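Local structure of putative phosphohydrolase (Shewanella amazonensis, 3M1T) at residues 142-156 with 169-181. The protein is of unknown function but carries an HDOD domain, related to the HD-type phosphohydrolases, and probably takes part in signal transduction. Numbering follows the deposited sequence.
Sequences ELLIVNGDPAVAATI and MEKELLGYDNAEI
Ile156 meets Met169, a selenomethionine, and Val152 meets Leu173 where the helix segments 150-156 and 169-174 run antiparallel, their axes 10.3 Å apart and 142° from one another; Ile145 of helix 140-148 faces the first turn of helix 178-188. No hydrogen bond links the two segments directly, and branched aliphatic side chains do most of the joining. Ile145 is a knob in a hole formed by Glu170, Leu174, Asn178 and Ile181. Its CG1 stands anti to the carbonyl carbon (chi1 -67°) and the chain runs on extended, which carries CD1 to 3.7 Å from Asn178 CA, while the other branch, CG2, lies 3.8 Å from Leu174 CD1. Leu174 spreads its fork: CD2 packs 3.7 Å from Val152 CG1 and also passes beside the Asp149 carboxylate. Ile156 CD1 rests 3.7 Å from Glu170 CG, making use of the aliphatic part of that buried acid.

The extended Glu170 chain sends its carboxylate to Asn178, where OE1 takes two bonds: ND2 comes on the syn lone pair at 2.8 Å, and the backbone N from above the carboxylate plane. A leucine in place of Glu170 would probably leave the backbone N-H and side-chain amide of Asn178 without this shared acceptor, and the amide less firmly fixed. Near the 148-150 bend, Asp149 OD2 and Tyr176 OH, 3.7 Å apart and not directly bonded, are bridged by two waters, each donating to the carboxylate. Gly175 ends helix 166-174 with positive phi (87°), where a CB would jam against Leu174 O; Asp177 and Glu180 then form a capping box starting helix 178-188. Helices 150-161 and 166-174 thus make an antiparallel hairpin in the HDOD domain, helix 140-148 packs against helices 166-174 and 178-188, and Leu7 of helix 5-8 touches Tyr176 and Ile181.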
ATOM      1  N   GLU A 142      -3.938   9.271  -3.564  0.50 10.44           N
ATOM      2  CA  GLU A 142      -5.097   9.425  -4.469  0.50 11.21           C
ATOM      3  C   GLU A 142      -6.297   9.970  -3.666  0.50 11.01           C
ATOM      4  O   GLU A 142      -6.944  10.986  -4.002  0.50 11.45           O
ATOM      5  CB  GLU A 142      -5.422   8.044  -5.074  0.50 11.53           C
ATOM      6  CG  GLU A 142      -6.310   8.037  -6.305  0.50 15.62           C
ATOM      7  CD  GLU A 142      -6.368   6.675  -7.002  0.50 17.53           C
ATOM      8  OE1 GLU A 142      -5.742   5.686  -6.545  0.50 18.16           O
ATOM      9  OE2 GLU A 142      -7.062   6.595  -8.035  0.50 23.16           O
ATOM     10  N   LEU A 143      -6.577   9.290  -2.568  1.00 10.48           N
ATOM     11  CA  LEU A 143      -7.684   9.663  -1.671  1.00  9.35           C
ATOM     12  C   LEU A 143      -7.508  11.045  -1.052  1.00  9.67           C
ATOM     13  O   LEU A 143      -8.453  11.828  -0.947  1.00 11.34           O
ATOM     14  CB  LEU A 143      -7.875   8.581  -0.596  1.00 11.29           C
ATOM     15  CG  LEU A 143      -8.099   7.181  -1.163  1.00 13.76           C
ATOM     16  CD1 LEU A 143      -8.242   6.203  -0.035  1.00 19.34           C
ATOM     17  CD2 LEU A 143      -9.341   7.104  -2.150  1.00 16.69           C
ATOM     18  N   LEU A 144      -6.278  11.368  -0.645  1.00  9.74           N
ATOM     19  CA  LEU A 144      -6.033  12.631   0.003  1.00  9.87           C
ATOM     20  C   LEU A 144      -6.338  13.776  -0.994  1.00  9.19           C
ATOM     21  O   LEU A 144      -6.830  14.810  -0.553  1.00 11.21           O
ATOM     22  CB  LEU A 144      -4.550  12.723   0.429  1.00 11.79           C
ATOM     23  CG  LEU A 144      -4.112  11.847   1.573  1.00 13.87           C
ATOM     24  CD1 LEU A 144      -2.625  12.132   1.839  1.00 12.44           C
ATOM     25  CD2 LEU A 144      -4.897  12.180   2.867  1.00 15.22           C
ATOM     26  N   ILE A 145      -5.947  13.622  -2.248  1.00 10.40           N
ATOM     27  CA  ILE A 145      -6.194  14.675  -3.258  1.00  9.49           C
ATOM     28  C   ILE A 145      -7.688  14.900  -3.490  1.00 10.78           C
ATOM     29  O   ILE A 145      -8.177  16.050  -3.547  1.00 10.81           O
ATOM     30  CB  ILE A 145      -5.434  14.445  -4.525  1.00  9.72           C
ATOM     31  CG1 ILE A 145      -3.911  14.600  -4.280  1.00 12.41           C
ATOM     32  CG2 ILE A 145      -5.927  15.424  -5.669  1.00 10.62           C
ATOM     33  CD1 ILE A 145      -3.118  14.251  -5.419  1.00 12.17           C
ATOM     34  N   VAL A 146      -8.433  13.818  -3.609  1.00 10.37           N
ATOM     35  CA  VAL A 146      -9.901  13.946  -3.770  1.00 10.15           C
ATOM     36  C   VAL A 146     -10.525  14.651  -2.588  1.00 11.80           C
ATOM     37  O   VAL A 146     -11.372  15.545  -2.746  1.00 11.48           O
ATOM     38  CB  VAL A 146     -10.542  12.567  -3.989  1.00  9.98           C
ATOM     39  CG1 VAL A 146     -12.125  12.654  -3.948  1.00 10.65           C
ATOM     40  CG2 VAL A 146     -10.057  11.981  -5.300  1.00 12.53           C
ATOM     41  N   ASN A 147     -10.117  14.281  -1.377  1.00 11.49           N
ATOM     42  CA  ASN A 147     -10.675  14.918  -0.201  1.00 14.25           C
ATOM     43  C   ASN A 147     -10.212  16.325   0.059  1.00 14.28           C
ATOM     44  O   ASN A 147     -10.994  17.146   0.508  1.00 15.28           O
ATOM     45  CB  ASN A 147     -10.499  14.006   0.989  1.00 15.13           C
ATOM     46  CG  ASN A 147     -11.674  13.011   1.090  1.00 22.58           C
ATOM     47  OD1 ASN A 147     -11.999  12.527   2.167  1.00 30.65           O
ATOM     48  ND2 ASN A 147     -12.341  12.746  -0.045  1.00 26.86           N
ATOM     49  N   GLY A 148      -8.959  16.617  -0.265  1.00 13.16           N
ATOM     50  CA  GLY A 148      -8.390  17.903   0.035  1.00 13.23           C
ATOM     51  C   GLY A 148      -8.582  18.927  -1.014  1.00 13.34           C
ATOM     52  O   GLY A 148      -8.704  20.098  -0.711  1.00 14.04           O
ATOM     53  N   ASP A 149      -8.701  18.470  -2.265  1.00 12.43           N
ATOM     54  CA  ASP A 149      -8.841  19.373  -3.399  1.00 12.55           C
ATOM     55  C   ASP A 149      -9.917  18.824  -4.354  1.00 11.89           C
ATOM     56  O   ASP A 149      -9.618  18.441  -5.504  1.00  9.23           O
ATOM     57  CB  ASP A 149      -7.497  19.545  -4.087  1.00 13.89           C
ATOM     58  CG  ASP A 149      -6.574  20.478  -3.308  1.00 17.92           C
ATOM     59  OD1 ASP A 149      -6.816  21.703  -3.350  1.00 28.29           O
ATOM     60  OD2 ASP A 149      -5.696  19.949  -2.646  1.00 21.35           O
ATOM     61  N   PRO A 150     -11.170  18.775  -3.872  1.00 11.95           N
ATOM     62  CA  PRO A 150     -12.198  18.085  -4.687  1.00 12.16           C
ATOM     63  C   PRO A 150     -12.378  18.633  -6.090  1.00 10.32           C
ATOM     64  O   PRO A 150     -12.535  17.842  -7.076  1.00  8.45           O
ATOM     65  CB  PRO A 150     -13.470  18.224  -3.857  1.00 13.37           C
ATOM     66  CG  PRO A 150     -13.125  18.991  -2.659  1.00 13.65           C
ATOM     67  CD  PRO A 150     -11.683  19.217  -2.564  1.00 13.07           C
ATOM     68  N   ALA A 151     -12.402  19.960  -6.215  1.00 10.45           N
ATOM     69  CA  ALA A 151     -12.625  20.575  -7.504  1.00 11.29           C
ATOM     70  C   ALA A 151     -11.471  20.266  -8.499  1.00 10.64           C
ATOM     71  O   ALA A 151     -11.695  19.857  -9.635  1.00  9.70           O
ATOM     72  CB  ALA A 151     -12.841  22.073  -7.336  1.00 12.84           C
ATOM     73  N   VAL A 152     -10.246  20.481  -8.043  1.00  9.64           N
ATOM     74  CA  VAL A 152      -9.073  20.126  -8.823  1.00  9.16           C
ATOM     75  C   VAL A 152      -9.053  18.648  -9.207  1.00  7.67           C
ATOM     76  O   VAL A 152      -8.773  18.306 -10.332  1.00  7.74           O
ATOM     77  CB  VAL A 152      -7.767  20.568  -8.131  1.00  9.43           C
ATOM     78  CG1 VAL A 152      -6.558  19.965  -8.816  1.00 10.66           C
ATOM     79  CG2 VAL A 152      -7.747  22.098  -8.152  1.00 11.49           C
ATOM     80  N   ALA A 153      -9.356  17.757  -8.258  1.00  8.09           N
ATOM     81  CA  ALA A 153      -9.388  16.341  -8.559  1.00  7.82           C
ATOM     82  C   ALA A 153     -10.348  16.007  -9.662  1.00  7.22           C
ATOM     83  O   ALA A 153     -10.041  15.230 -10.540  1.00  7.08           O
ATOM     84  CB  ALA A 153      -9.751  15.535  -7.293  1.00  8.04           C
ATOM     85  N   ALA A 154     -11.535  16.605  -9.645  1.00  7.49           N
ATOM     86  CA  ALA A 154     -12.494  16.372 -10.690  1.00  7.02           C
ATOM     87  C   ALA A 154     -12.024  16.903 -12.067  1.00  7.11           C
ATOM     88  O   ALA A 154     -12.181  16.271 -13.125  1.00  8.31           O
ATOM     89  CB  ALA A 154     -13.861  17.038 -10.321  1.00  7.85           C
ATOM     90  N   THR A 155     -11.442  18.099 -12.024  1.00  7.64           N
ATOM     91  CA  THR A 155     -10.877  18.710 -13.235  1.00  7.81           C
ATOM     92  C   THR A 155      -9.791  17.821 -13.810  1.00  6.81           C
ATOM     93  O   THR A 155      -9.718  17.621 -15.051  1.00  7.96           O
ATOM     94  CB  THR A 155     -10.363  20.107 -12.901  1.00  7.91           C
ATOM     95  OG1 THR A 155     -11.504  20.897 -12.515  1.00 10.41           O
ATOM     96  CG2 THR A 155      -9.664  20.740 -14.134  1.00  7.90           C
ATOM     97  N   ILE A 156      -8.989  17.233 -12.927  1.00  7.27           N
ATOM     98  CA  ILE A 156      -7.915  16.332 -13.390  1.00  6.52           C
ATOM     99  C   ILE A 156      -8.502  15.092 -14.025  1.00  6.47           C
ATOM    100  O   ILE A 156      -8.094  14.655 -15.089  1.00  7.18           O
ATOM    101  CB  ILE A 156      -6.939  15.977 -12.254  1.00  7.07           C
ATOM    102  CG1 ILE A 156      -6.132  17.225 -11.839  1.00  9.62           C
ATOM    103  CG2 ILE A 156      -6.015  14.831 -12.672  1.00  8.24           C
ATOM    104  CD1 ILE A 156      -5.264  17.094 -10.661  1.00 12.81           C
HETATM  105  N   MSE A 169      -0.805  16.124 -14.565  1.00  9.19           N
HETATM  106  CA  MSE A 169      -1.861  17.066 -14.225  1.00  8.50           C
HETATM  107  C   MSE A 169      -1.862  17.528 -12.781  1.00  8.46           C
HETATM  108  O   MSE A 169      -2.045  18.693 -12.500  1.00  8.17           O
HETATM  109  CB  MSE A 169      -3.212  16.458 -14.575  1.00  8.62           C
HETATM  110  CG  MSE A 169      -3.497  16.414 -16.031  1.00  6.56           C
HETATM  111 SE   MSE A 169      -3.846  18.140 -16.877  0.75  4.79          SE
HETATM  112  CE  MSE A 169      -5.406  18.649 -15.798  1.00  6.61           C
ATOM    113  N   GLU A 170      -1.648  16.593 -11.856  1.00  8.80           N
ATOM    114  CA  GLU A 170      -1.543  16.936 -10.462  1.00  9.56           C
ATOM    115  C   GLU A 170      -0.389  17.920 -10.212  1.00  8.85           C
ATOM    116  O   GLU A 170      -0.578  18.932  -9.530  1.00  9.31           O
ATOM    117  CB  GLU A 170      -1.348  15.653  -9.637  1.00 10.69           C
ATOM    118  CG  GLU A 170      -2.644  14.817  -9.522  1.00 11.47           C
ATOM    119  CD  GLU A 170      -2.424  13.367  -9.077  1.00 12.18           C
ATOM    120  OE1 GLU A 170      -1.256  12.922  -8.913  1.00 13.60           O
ATOM    121  OE2 GLU A 170      -3.447  12.650  -8.899  1.00 12.09           O
ATOM    122  N   LYS A 171       0.791  17.635 -10.761  1.00  9.07           N
ATOM    123  CA  LYS A 171       1.869  18.610 -10.651  1.00 11.08           C
ATOM    124  C   LYS A 171       1.561  19.980 -11.164  1.00 10.19           C
ATOM    125  O   LYS A 171       1.862  20.972 -10.539  1.00 11.03           O
ATOM    126  CB  LYS A 171       3.234  18.080 -11.134  1.00 13.26           C
ATOM    127  CG  LYS A 171       4.175  17.912  -9.935  1.00 22.92           C
ATOM    128  CD  LYS A 171       5.397  17.078 -10.210  1.00 27.43           C
ATOM    129  CE  LYS A 171       5.727  16.161  -9.023  1.00 26.66           C
ATOM    130  NZ  LYS A 171       7.220  16.081  -8.747  1.00 27.69           N
ATOM    131  N   GLU A 172       0.890  20.050 -12.311  1.00  8.64           N
ATOM    132  CA  GLU A 172       0.528  21.311 -12.848  1.00  9.15           C
ATOM    133  C   GLU A 172      -0.376  22.078 -11.960  1.00  8.54           C
ATOM    134  O   GLU A 172      -0.131  23.268 -11.791  1.00 11.37           O
ATOM    135  CB  GLU A 172      -0.168  21.189 -14.233  1.00  7.98           C
ATOM    136  CG  GLU A 172       0.718  20.688 -15.359  1.00  8.00           C
ATOM    137  CD  GLU A 172       0.194  20.961 -16.752  1.00  7.44           C
ATOM    138  OE1 GLU A 172      -0.793  21.699 -16.854  1.00  8.39           O
ATOM    139  OE2 GLU A 172       0.839  20.485 -17.719  1.00 10.76           O
ATOM    140  N   LEU A 173      -1.469  21.476 -11.455  1.00  8.52           N
ATOM    141  CA  LEU A 173      -2.489  22.224 -10.763  1.00  9.04           C
ATOM    142  C   LEU A 173      -2.262  22.330  -9.244  1.00  9.63           C
ATOM    143  O   LEU A 173      -2.782  23.239  -8.621  1.00 12.21           O
ATOM    144  CB  LEU A 173      -3.866  21.605 -11.039  1.00  9.20           C
ATOM    145  CG  LEU A 173      -4.303  21.722 -12.499  1.00  9.39           C
ATOM    146  CD1 LEU A 173      -5.671  21.032 -12.680  1.00  8.26           C
ATOM    147  CD2 LEU A 173      -4.361  23.177 -12.877  1.00  9.11           C
ATOM    148  N   LEU A 174      -1.520  21.399  -8.680  1.00 10.25           N
ATOM    149  CA  LEU A 174      -1.274  21.327  -7.240  1.00 10.39           C
ATOM    150  C   LEU A 174       0.176  21.593  -6.859  1.00 11.40           C
ATOM    151  O   LEU A 174       0.420  21.946  -5.711  1.00 13.00           O
ATOM    152  CB  LEU A 174      -1.628  19.948  -6.707  1.00 10.71           C
ATOM    153  CG  LEU A 174      -3.096  19.506  -6.903  1.00 10.46           C
ATOM    154  CD1 LEU A 174      -3.231  18.003  -6.585  1.00 11.94           C
ATOM    155  CD2 LEU A 174      -4.036  20.382  -6.111  1.00 12.88           C
ATOM    156  N   GLY A 175       1.114  21.340  -7.757  1.00 10.03           N
ATOM    157  CA  GLY A 175       2.532  21.481  -7.484  1.00 10.70           C
ATOM    158  C   GLY A 175       3.155  20.223  -6.879  1.00 10.25           C
ATOM    159  O   GLY A 175       4.367  20.223  -6.524  1.00 11.74           O
ATOM    160  N   TYR A 176       2.382  19.145  -6.744  1.00  9.88           N
ATOM    161  CA  TYR A 176       2.876  17.857  -6.306  1.00  9.81           C
ATOM    162  C   TYR A 176       1.937  16.811  -6.857  1.00 10.87           C
ATOM    163  O   TYR A 176       0.847  17.189  -7.364  1.00 11.21           O
ATOM    164  CB  TYR A 176       2.904  17.808  -4.742  1.00  9.61           C
ATOM    165  CG  TYR A 176       1.584  18.069  -4.102  1.00  7.86           C
ATOM    166  CD1 TYR A 176       0.638  17.067  -4.039  1.00  9.63           C
ATOM    167  CD2 TYR A 176       1.204  19.335  -3.693  1.00  7.37           C
ATOM    168  CE1 TYR A 176      -0.574  17.323  -3.515  1.00  8.26           C
ATOM    169  CE2 TYR A 176      -0.033  19.598  -3.115  1.00  9.05           C
ATOM    170  CZ  TYR A 176      -0.941  18.584  -3.074  1.00  9.33           C
ATOM    171  OH  TYR A 176      -2.187  18.845  -2.549  1.00 13.78           O
ATOM    172  N   ASP A 177       2.317  15.533  -6.784  1.00  9.71           N
ATOM    173  CA  ASP A 177       1.431  14.465  -7.251  1.00 11.36           C
ATOM    174  C   ASP A 177       1.016  13.512  -6.137  1.00 10.82           C
ATOM    175  O   ASP A 177       1.380  13.685  -4.944  1.00 10.92           O
ATOM    176  CB  ASP A 177       1.971  13.688  -8.432  1.00 10.78           C
ATOM    177  CG  ASP A 177       3.237  12.924  -8.145  1.00 15.15           C
ATOM    178  OD1 ASP A 177       3.448  12.475  -7.012  1.00 13.17           O
ATOM    179  OD2 ASP A 177       4.069  12.780  -9.091  1.00 16.04           O
ATOM    180  N   ASN A 178       0.161  12.572  -6.519  1.00  9.71           N
ATOM    181  CA  ASN A 178      -0.430  11.681  -5.510  1.00 10.99           C
ATOM    182  C   ASN A 178       0.612  10.767  -4.806  1.00  9.73           C
ATOM    183  O   ASN A 178       0.420  10.396  -3.635  1.00 10.36           O
ATOM    184  CB  ASN A 178      -1.565  10.872  -6.117  1.00 10.87           C
ATOM    185  CG  ASN A 178      -1.088   9.849  -7.075  1.00 15.02           C
ATOM    186  OD1 ASN A 178      -0.792   8.758  -6.688  1.00 17.28           O
ATOM    187  ND2 ASN A 178      -0.993  10.207  -8.403  1.00 16.14           N
ATOM    188  N   ALA A 179       1.696  10.454  -5.486  1.00  9.17           N
ATOM    189  CA  ALA A 179       2.752   9.636  -4.934  1.00  9.53           C
ATOM    190  C   ALA A 179       3.482  10.450  -3.849  1.00  9.65           C
ATOM    191  O   ALA A 179       3.811   9.939  -2.750  1.00 10.20           O
ATOM    192  CB  ALA A 179       3.731   9.088  -5.998  1.00 10.51           C
ATOM    193  N   GLU A 180       3.735  11.721  -4.138  1.00  9.12           N
ATOM    194  CA  GLU A 180       4.450  12.610  -3.222  1.00 10.08           C
ATOM    195  C   GLU A 180       3.623  12.861  -1.958  1.00  9.85           C
ATOM    196  O   GLU A 180       4.151  12.802  -0.816  1.00  9.26           O
ATOM    197  CB  GLU A 180       4.777  13.908  -3.900  1.00  9.19           C
ATOM    198  CG  GLU A 180       5.879  13.751  -4.906  1.00 12.29           C
ATOM    199  CD  GLU A 180       6.197  15.030  -5.634  1.00 14.40           C
ATOM    200  OE1 GLU A 180       5.297  15.884  -5.857  1.00 14.29           O
ATOM    201  OE2 GLU A 180       7.395  15.166  -5.976  1.00 15.27           O
ATOM    202  N   ILE A 181       2.316  13.154  -2.095  1.00  8.36           N
ATOM    203  CA  ILE A 181       1.502  13.430  -0.924  1.00  8.07           C
ATOM    204  C   ILE A 181       1.230  12.137  -0.142  1.00  8.68           C
ATOM    205  O   ILE A 181       1.181  12.197   1.088  1.00  8.61           O
ATOM    206  CB  ILE A 181       0.209  14.263  -1.207  1.00  9.26           C
ATOM    207  CG1 ILE A 181      -0.244  14.925   0.090  1.00 11.60           C
ATOM    208  CG2 ILE A 181      -0.841  13.436  -1.974  1.00  8.77           C
ATOM    209  CD1 ILE A 181      -1.423  15.925  -0.119  1.00 14.02           C
TER
HETATM  210  O   HOH W   1      -3.246  21.304  -2.538  1.00 14.91           O
HETATM  211  O   HOH W   2      -4.406  17.567  -1.991  1.00 28.02           O